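Local coordinates for protein fatty acid synthase 1, isoform A (Drosophila melanogaster, PDB 6FN6) that probably carries out the NADPH-dependent reductions and the dehydration of acyl-carrier-bound intermediates, as the dehydratase, enoylreductase and ketoreductase region of an insect fatty acid synthase, at residues Gly934-Gly937 with Leu938-Asn942; Thr962-Gln965 with Gly966-Arg970; Val447-Lys450 with Thr451-Ser454. All coordinates share one frame; numbering follows the deposited sequence.

Contact 1 (Gly934-Gly937 with Leu938-Asn942); sequences GGFG and LELTN
T941 grips the carbonyl of G937 twice, one turn back along helix 935-946. Its backbone N donates to G937 O at 2.9 Å, and its OG1 donates to the same oxygen at 2.8 Å. The two donors come from opposite faces of the carbonyl plane, the hydroxyl from 37° above it. With chi1 at -59°, T941 OG1 sits beside its own backbone N, which is what lets the hydroxyl fold back onto the preceding turn.

The other hydrogen bonds across the contact follow the i to i+4 pattern of the helix start. L938 N reaches the O of the N-cap residue G934 at 3.0 Å, and L940 N reaches F936 O at 3.0 Å; the bond from E939 N to G935 O is weak, at 3.5 Å. The carboxylate of E939 turns to a partner on helix 963-974, Y964. G934 and G937 fit the last two glycines of a GxGxxG pattern between strand 926-930 and this helix, consistent with the glycine-rich dinucleotide-binding turn of a Rossmann-type ketoreductase domain. G937 is buried and contributes backbone alone.

Apolar contact comes from two side chains on one flank. F936 has its ring carried beside its carbonyl carbon (chi1 -167°), and L940 CD2 meets F936 CE1 at the ring edge, near the ring plane, at 4.1 Å. Beyond them, V1146 and M1149 of helix 1144-1154 touch F936 and L1150 touches L940, while the ring of F1059 meets that of F936. L938 packs its CG against the carbonyl oxygen of G934, 3.3 Å from CG to O.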
loop_
_atom_site.group_PDB
_atom_site.type_symbol
_atom_site.label_atom_id
_atom_site.label_comp_id
_atom_site.label_asym_id
_atom_site.label_seq_id
_atom_site.Cartn_x
_atom_site.Cartn_y
_atom_site.Cartn_z
ATOM N N GLY A 934 49.211 1.232 -19.161
ATOM C CA GLY A 934 48.772 0.092 -19.942
ATOM C C GLY A 934 47.681 -0.660 -19.204
ATOM O O GLY A 934 47.375 -0.344 -18.051
ATOM N N GLY A 935 47.070 -1.634 -19.870
ATOM C CA GLY A 935 46.005 -2.413 -19.266
ATOM C C GLY A 935 46.390 -2.979 -17.913
ATOM O O GLY A 935 45.716 -2.738 -16.913
ATOM N N PHE A 936 47.478 -3.739 -17.890
ATOM C CA PHE A 936 48.004 -4.321 -16.661
ATOM C C PHE A 936 48.252 -3.257 -15.596
ATOM O O PHE A 936 47.836 -3.404 -14.449
ATOM C CB PHE A 936 49.301 -5.083 -16.961
ATOM C CG PHE A 936 49.760 -5.973 -15.839
ATOM C CD1 PHE A 936 50.418 -5.444 -14.738
ATOM C CD2 PHE A 936 49.536 -7.339 -15.887
ATOM C CE1 PHE A 936 50.842 -6.264 -13.706
ATOM C CE2 PHE A 936 49.958 -8.163 -14.858
ATOM C CZ PHE A 936 50.610 -7.624 -13.766
ATOM N N GLY A 937 48.944 -2.190 -15.987
ATOM C CA GLY A 937 49.309 -1.124 -15.072
ATOM C C GLY A 937 48.142 -0.485 -14.342
ATOM O O GLY A 937 48.216 -0.232 -13.141
ATOM N N LEU A 938 47.067 -0.213 -15.072
ATOM C CA LEU A 938 45.892 0.428 -14.492
ATOM C C LEU A 938 45.270 -0.423 -13.389
ATOM O O LEU A 938 44.952 0.077 -12.312
ATOM C CB LEU A 938 44.858 0.719 -15.580
ATOM C CG LEU A 938 45.298 1.747 -16.624
ATOM C CD1 LEU A 938 44.293 1.821 -17.759
ATOM C CD2 LEU A 938 45.491 3.119 -15.993
ATOM N N GLU A 939 45.107 -1.713 -13.653
ATOM C CA GLU A 939 44.475 -2.597 -12.687
ATOM C C GLU A 939 45.400 -2.860 -11.499
ATOM O O GLU A 939 44.938 -3.091 -10.382
ATOM C CB GLU A 939 44.067 -3.907 -13.360
ATOM C CG GLU A 939 43.074 -3.723 -14.507
ATOM C CD GLU A 939 41.859 -2.891 -14.116
ATOM O OE1 GLU A 939 41.507 -1.955 -14.867
ATOM O OE2 GLU A 939 41.252 -3.176 -13.061
ATOM N N LEU A 940 46.706 -2.816 -11.734
ATOM C CA LEU A 940 47.671 -2.946 -10.650
ATOM C C LEU A 940 47.584 -1.726 -9.737
ATOM O O LEU A 940 47.553 -1.853 -8.513
ATOM C CB LEU A 940 49.087 -3.106 -11.206
ATOM C CG LEU A 940 50.243 -3.055 -10.197
ATOM C CD1 LEU A 940 50.048 -4.064 -9.079
ATOM C CD2 LEU A 940 51.574 -3.303 -10.898
ATOM N N THR A 941 47.552 -0.546 -10.342
ATOM C CA THR A 941 47.426 0.701 -9.599
ATOM C C THR A 941 46.182 0.687 -8.715
ATOM O O THR A 941 46.242 1.034 -7.537
ATOM C CB THR A 941 47.362 1.911 -10.547
ATOM O OG1 THR A 941 48.544 1.951 -11.354
ATOM C CG2 THR A 941 47.241 3.211 -9.766
ATOM N N ASN A 942 45.054 0.300 -9.301
ATOM C CA ASN A 942 43.791 0.240 -8.576
ATOM C C ASN A 942 43.921 -0.641 -7.335
ATOM O O ASN A 942 43.500 -0.265 -6.241
ATOM C CB ASN A 942 42.682 -0.291 -9.482
ATOM C CG ASN A 942 41.301 -0.055 -8.909
ATOM O OD1 ASN A 942 40.978 1.050 -8.473
ATOM N ND2 ASN A 942 40.481 -1.099 -8.894
#

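Contact 2 (Thr962-Gln965 with Gly966-Arg970); sequences TGYQ and GLMIR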
loop_
_atom_site.group_PDB
_atom_site.type_symbol
_atom_site.label_atom_id
_atom_site.label_comp_id
_atom_site.label_asym_id
_atom_site.label_seq_id
_atom_site.Cartn_x
_atom_site.Cartn_y
_atom_site.Cartn_z
ATOM N N THR A 962 43.413 6.909 -23.687
ATOM C CA THR A 962 42.046 6.401 -23.673
ATOM C C THR A 962 41.205 7.051 -22.578
ATOM O O THR A 962 41.725 7.462 -21.538
ATOM C CB THR A 962 42.017 4.868 -23.473
ATOM O OG1 THR A 962 42.333 4.552 -22.110
ATOM C CG2 THR A 962 43.009 4.178 -24.399
ATOM N N GLY A 963 39.901 7.143 -22.829
ATOM C CA GLY A 963 38.958 7.651 -21.850
ATOM C C GLY A 963 38.965 6.813 -20.586
ATOM O O GLY A 963 38.818 7.331 -19.479
ATOM N N TYR A 964 39.118 5.504 -20.750
ATOM C CA TYR A 964 39.190 4.603 -19.610
ATOM C C TYR A 964 40.326 4.998 -18.661
ATOM O O TYR A 964 40.164 4.965 -17.438
ATOM C CB TYR A 964 39.381 3.160 -20.073
ATOM C CG TYR A 964 39.393 2.180 -18.930
ATOM C CD1 TYR A 964 38.214 1.822 -18.286
ATOM C CD2 TYR A 964 40.582 1.628 -18.474
ATOM C CE1 TYR A 964 38.217 0.933 -17.236
ATOM C CE2 TYR A 964 40.593 0.737 -17.420
ATOM C CZ TYR A 964 39.407 0.394 -16.804
ATOM O OH TYR A 964 39.408 -0.493 -15.756
ATOM N N GLN A 965 41.479 5.347 -19.226
ATOM C CA GLN A 965 42.612 5.824 -18.439
ATOM C C GLN A 965 42.201 7.039 -17.621
ATOM O O GLN A 965 42.365 7.066 -16.404
ATOM C CB GLN A 965 43.796 6.171 -19.343
ATOM C CG GLN A 965 44.608 4.971 -19.802
ATOM C CD GLN A 965 45.455 5.275 -21.023
ATOM O OE1 GLN A 965 45.540 6.421 -21.466
ATOM N NE2 GLN A 965 46.094 4.248 -21.567
ATOM N N GLY A 966 41.684 8.056 -18.307
ATOM C CA GLY A 966 41.225 9.261 -17.645
ATOM C C GLY A 966 40.182 8.961 -16.582
ATOM O O GLY A 966 40.136 9.620 -15.542
ATOM N N LEU A 967 39.346 7.960 -16.848
ATOM C CA LEU A 967 38.313 7.548 -15.905
ATOM C C LEU A 967 38.925 7.045 -14.603
ATOM O O LEU A 967 38.551 7.487 -13.517
ATOM C CB LEU A 967 37.430 6.459 -16.523
ATOM C CG LEU A 967 36.371 5.821 -15.615
ATOM C CD1 LEU A 967 35.432 6.875 -15.044
ATOM C CD2 LEU A 967 35.586 4.758 -16.373
ATOM N N MET A 968 39.870 6.119 -14.718
ATOM C CA MET A 968 40.501 5.524 -13.547
ATOM C C MET A 968 41.254 6.577 -12.738
ATOM O O MET A 968 41.242 6.554 -11.506
ATOM C CB MET A 968 41.450 4.401 -13.969
ATOM C CG MET A 968 40.744 3.176 -14.543
ATOM S SD MET A 968 39.462 2.492 -13.467
ATOM C CE MET A 968 40.390 2.186 -11.964
ATOM N N ILE A 969 41.911 7.497 -13.433
ATOM C CA ILE A 969 42.661 8.552 -12.768
ATOM C C ILE A 969 41.680 9.439 -12.009
ATOM O O ILE A 969 41.931 9.815 -10.863
ATOM C CB ILE A 969 43.510 9.359 -13.779
ATOM C CG1 ILE A 969 44.571 8.453 -14.412
ATOM C CG2 ILE A 969 44.170 10.563 -13.105
ATOM C CD1 ILE A 969 45.269 9.054 -15.614
ATOM N N ARG A 970 40.565 9.771 -12.651
ATOM C CA ARG A 970 39.538 10.588 -12.017
ATOM C C ARG A 970 39.016 9.898 -10.759
ATOM O O ARG A 970 38.857 10.526 -9.713
ATOM C CB ARG A 970 38.383 10.866 -12.984
ATOM C CG ARG A 970 37.342 11.817 -12.414
ATOM C CD ARG A 970 36.258 12.170 -13.417
ATOM N NE ARG A 970 35.414 11.026 -13.752
ATOM C CZ ARG A 970 34.457 10.545 -12.966
ATOM N NH1 ARG A 970 34.232 11.088 -11.777
ATOM N NH2 ARG A 970 33.735 9.505 -13.359
#
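A capping box opens helix 963-974, the helix between strands 951-955 and 978-982 in the Rossmann-type ketoreductase domain. T962 is the N-cap: its OG1 accepts from Q965 N at 3.1 Å, and in return Q965 OE1 accepts from T962 N at 3.1 Å. At chi1 74° the T962 hydroxyl lies between its own backbone N and carbonyl carbon, from where it meets Q965 N. The second bond has a nearly straight N-H, but its donor stands 69° out of the amide carbonyl plane. K961 N is a further donor to that oxygen, so the amide is held by the backbone leading into the helix.

From here the main chain runs on in regular turns. T962 O takes G966 N at 3.3 Å, G963 O takes L967 N at 2.8 Å, and Y964 O and Q965 O take M968 N and I969 N.

On the side-chain surface Y964 and M968 lie alongside each other and point the same way. M968 CG sits over one face of the Y964 ring, 4.0 Å from the centroid and offset toward the rim, a CH-pi contact. The methionine chain is bent at chi2 and chi3, and its sulfur approaches obliquely in a Met-aromatic contact, 4.6 Å from SD to the centroid of the Y964 ring. The phenol oxygen hydrogen-bonds R188 as well as E939, while K136, E137 and L140 of helix 131-141 touch the tyrosine side chain. One residue on from M968, I969 CG1 rests 3.3 Å from Q965 O.

Contact 3 (Val447-Lys450 with Thr451-Ser454); sequences VDLK and TRKS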
loop_
_atom_site.group_PDB
_atom_site.type_symbol
_atom_site.label_atom_id
_atom_site.label_comp_id
_atom_site.label_asym_id
_atom_site.label_seq_id
_atom_site.Cartn_x
_atom_site.Cartn_y
_atom_site.Cartn_z
ATOM N N VAL A 447 76.855 -40.075 -22.012
ATOM C CA VAL A 447 77.285 -39.863 -23.391
ATOM C C VAL A 447 78.784 -39.609 -23.410
ATOM O O VAL A 447 79.351 -39.114 -22.436
ATOM C CB VAL A 447 76.533 -38.694 -24.064
ATOM C CG1 VAL A 447 75.036 -38.941 -24.052
ATOM C CG2 VAL A 447 76.883 -37.361 -23.396
ATOM N N ASP A 448 79.418 -39.954 -24.527
ATOM C CA ASP A 448 80.857 -39.797 -24.679
ATOM C C ASP A 448 81.187 -38.471 -25.357
ATOM O O ASP A 448 80.863 -38.266 -26.526
ATOM C CB ASP A 448 81.426 -40.967 -25.486
ATOM C CG ASP A 448 82.940 -40.973 -25.528
ATOM O OD1 ASP A 448 83.577 -40.231 -24.752
ATOM O OD2 ASP A 448 83.497 -41.741 -26.333
ATOM N N LEU A 449 81.816 -37.569 -24.610
ATOM C CA LEU A 449 82.135 -36.235 -25.110
ATOM C C LEU A 449 83.186 -36.298 -26.220
ATOM O O LEU A 449 83.235 -35.438 -27.102
ATOM C CB LEU A 449 82.633 -35.348 -23.969
ATOM C CG LEU A 449 81.647 -35.095 -22.823
ATOM C CD1 LEU A 449 82.252 -34.135 -21.809
ATOM C CD2 LEU A 449 80.309 -34.562 -23.334
ATOM N N LYS A 450 84.025 -37.325 -26.153
ATOM C CA LYS A 450 85.121 -37.524 -27.093
ATOM C C LYS A 450 84.679 -37.875 -28.514
ATOM O O LYS A 450 85.187 -37.314 -29.483
ATOM C CB LYS A 450 86.020 -38.638 -26.549
ATOM C CG LYS A 450 86.842 -38.242 -25.326
ATOM C CD LYS A 450 87.312 -39.463 -24.544
ATOM C CE LYS A 450 88.215 -40.388 -25.338
ATOM N NZ LYS A 450 87.812 -41.811 -25.113
ATOM N N THR A 451 83.742 -38.810 -28.632
ATOM C CA THR A 451 83.336 -39.324 -29.940
ATOM C C THR A 451 82.377 -38.437 -30.744
ATOM O O THR A 451 82.246 -38.619 -31.952
ATOM C CB THR A 451 82.691 -40.715 -29.789
ATOM O OG1 THR A 451 81.582 -40.643 -28.883
ATOM C CG2 THR A 451 83.718 -41.727 -29.289
ATOM N N ARG A 452 81.688 -37.503 -30.097
ATOM C CA ARG A 452 80.751 -36.645 -30.824
ATOM C C ARG A 452 81.316 -35.247 -31.079
ATOM O O ARG A 452 81.965 -34.655 -30.217
ATOM C CB ARG A 452 79.418 -36.554 -30.084
ATOM C CG ARG A 452 79.451 -35.812 -28.770
ATOM C CD ARG A 452 78.104 -35.943 -28.082
ATOM N NE ARG A 452 77.899 -34.937 -27.050
ATOM C CZ ARG A 452 76.746 -34.753 -26.416
ATOM N NH1 ARG A 452 75.696 -35.508 -26.712
ATOM N NH2 ARG A 452 76.642 -33.812 -25.489
ATOM N N LYS A 453 81.050 -34.727 -32.274
ATOM C CA LYS A 453 81.522 -33.407 -32.668
ATOM C C LYS A 453 80.800 -32.315 -31.881
ATOM O O LYS A 453 79.602 -32.420 -31.604
ATOM C CB LYS A 453 81.311 -33.200 -34.173
ATOM C CG LYS A 453 81.910 -34.309 -35.037
ATOM C CD LYS A 453 81.836 -34.006 -36.532
ATOM C CE LYS A 453 82.594 -35.063 -37.342
ATOM N NZ LYS A 453 82.608 -34.785 -38.810
ATOM N N SER A 454 81.533 -31.264 -31.523
ATOM C CA SER A 454 80.959 -30.169 -30.750
ATOM C C SER A 454 81.713 -28.863 -30.968
ATOM O O SER A 454 82.899 -28.862 -31.290
ATOM C CB SER A 454 80.959 -30.512 -29.261
ATOM O OG SER A 454 82.283 -30.590 -28.762
#
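V447 and R452 meet through a methyl group laid over a flat cation. V447 CG2 stands 3.9 Å above the plane of the R452 guanidinium, offset toward its rim, and lies 4.0 Å from both CZ and NH1 of R452. In the arginine, chi1 of 68° sets CG between the backbone N and the carbonyl carbon, which places R452 CG 3.6 Å from D448 O; the chain runs extended from there to NE and carries the guanidinium to V447. L449 CD2 approaches the same group obliquely. The charged end is held from outside the loop: NH2 forms a salt bridge with D539 and a hydrogen bond with Y485, and Y483 makes a cation-pi contact.

Polar contacts gather round D448. The side chains of D448 and T451 cross at about a right angle, with T451 OG1 3.4 Å from D448 OD2 and equally far from D448 O, both weak contacts.

The carboxylate also turns back on its own stretch of chain. D448 OD1 accepts from K450 N, two residues on, at 3.3 Å, the N-H coming from 70° out of the carboxylate plane. This is an Asx turn, set here in the surface loop that joins strand 438-445 to strand 454-457, the latter lying beside strand 483-489.

How the contacts relate
Contacts 1 and 2 lie on successive helices of the ketoreductase domain, their centres about 11 Å apart, and they touch. E939 OE1 of contact 1 stands 2.7 Å from Y964 OH of contact 2, a probable hydrogen bond, and L938 CD1 packs 3.8 Å from both Q965 CG and Y964 CD2. The two helices therefore share one interface, with polar and apolar parts. Contact 3 precedes both in the chain and is remote: its centre is about 51 Å from that of contact 1 and about 61 Å from that of contact 2. All three lie away from the predicted dehydratase active-site residues H24 and D175.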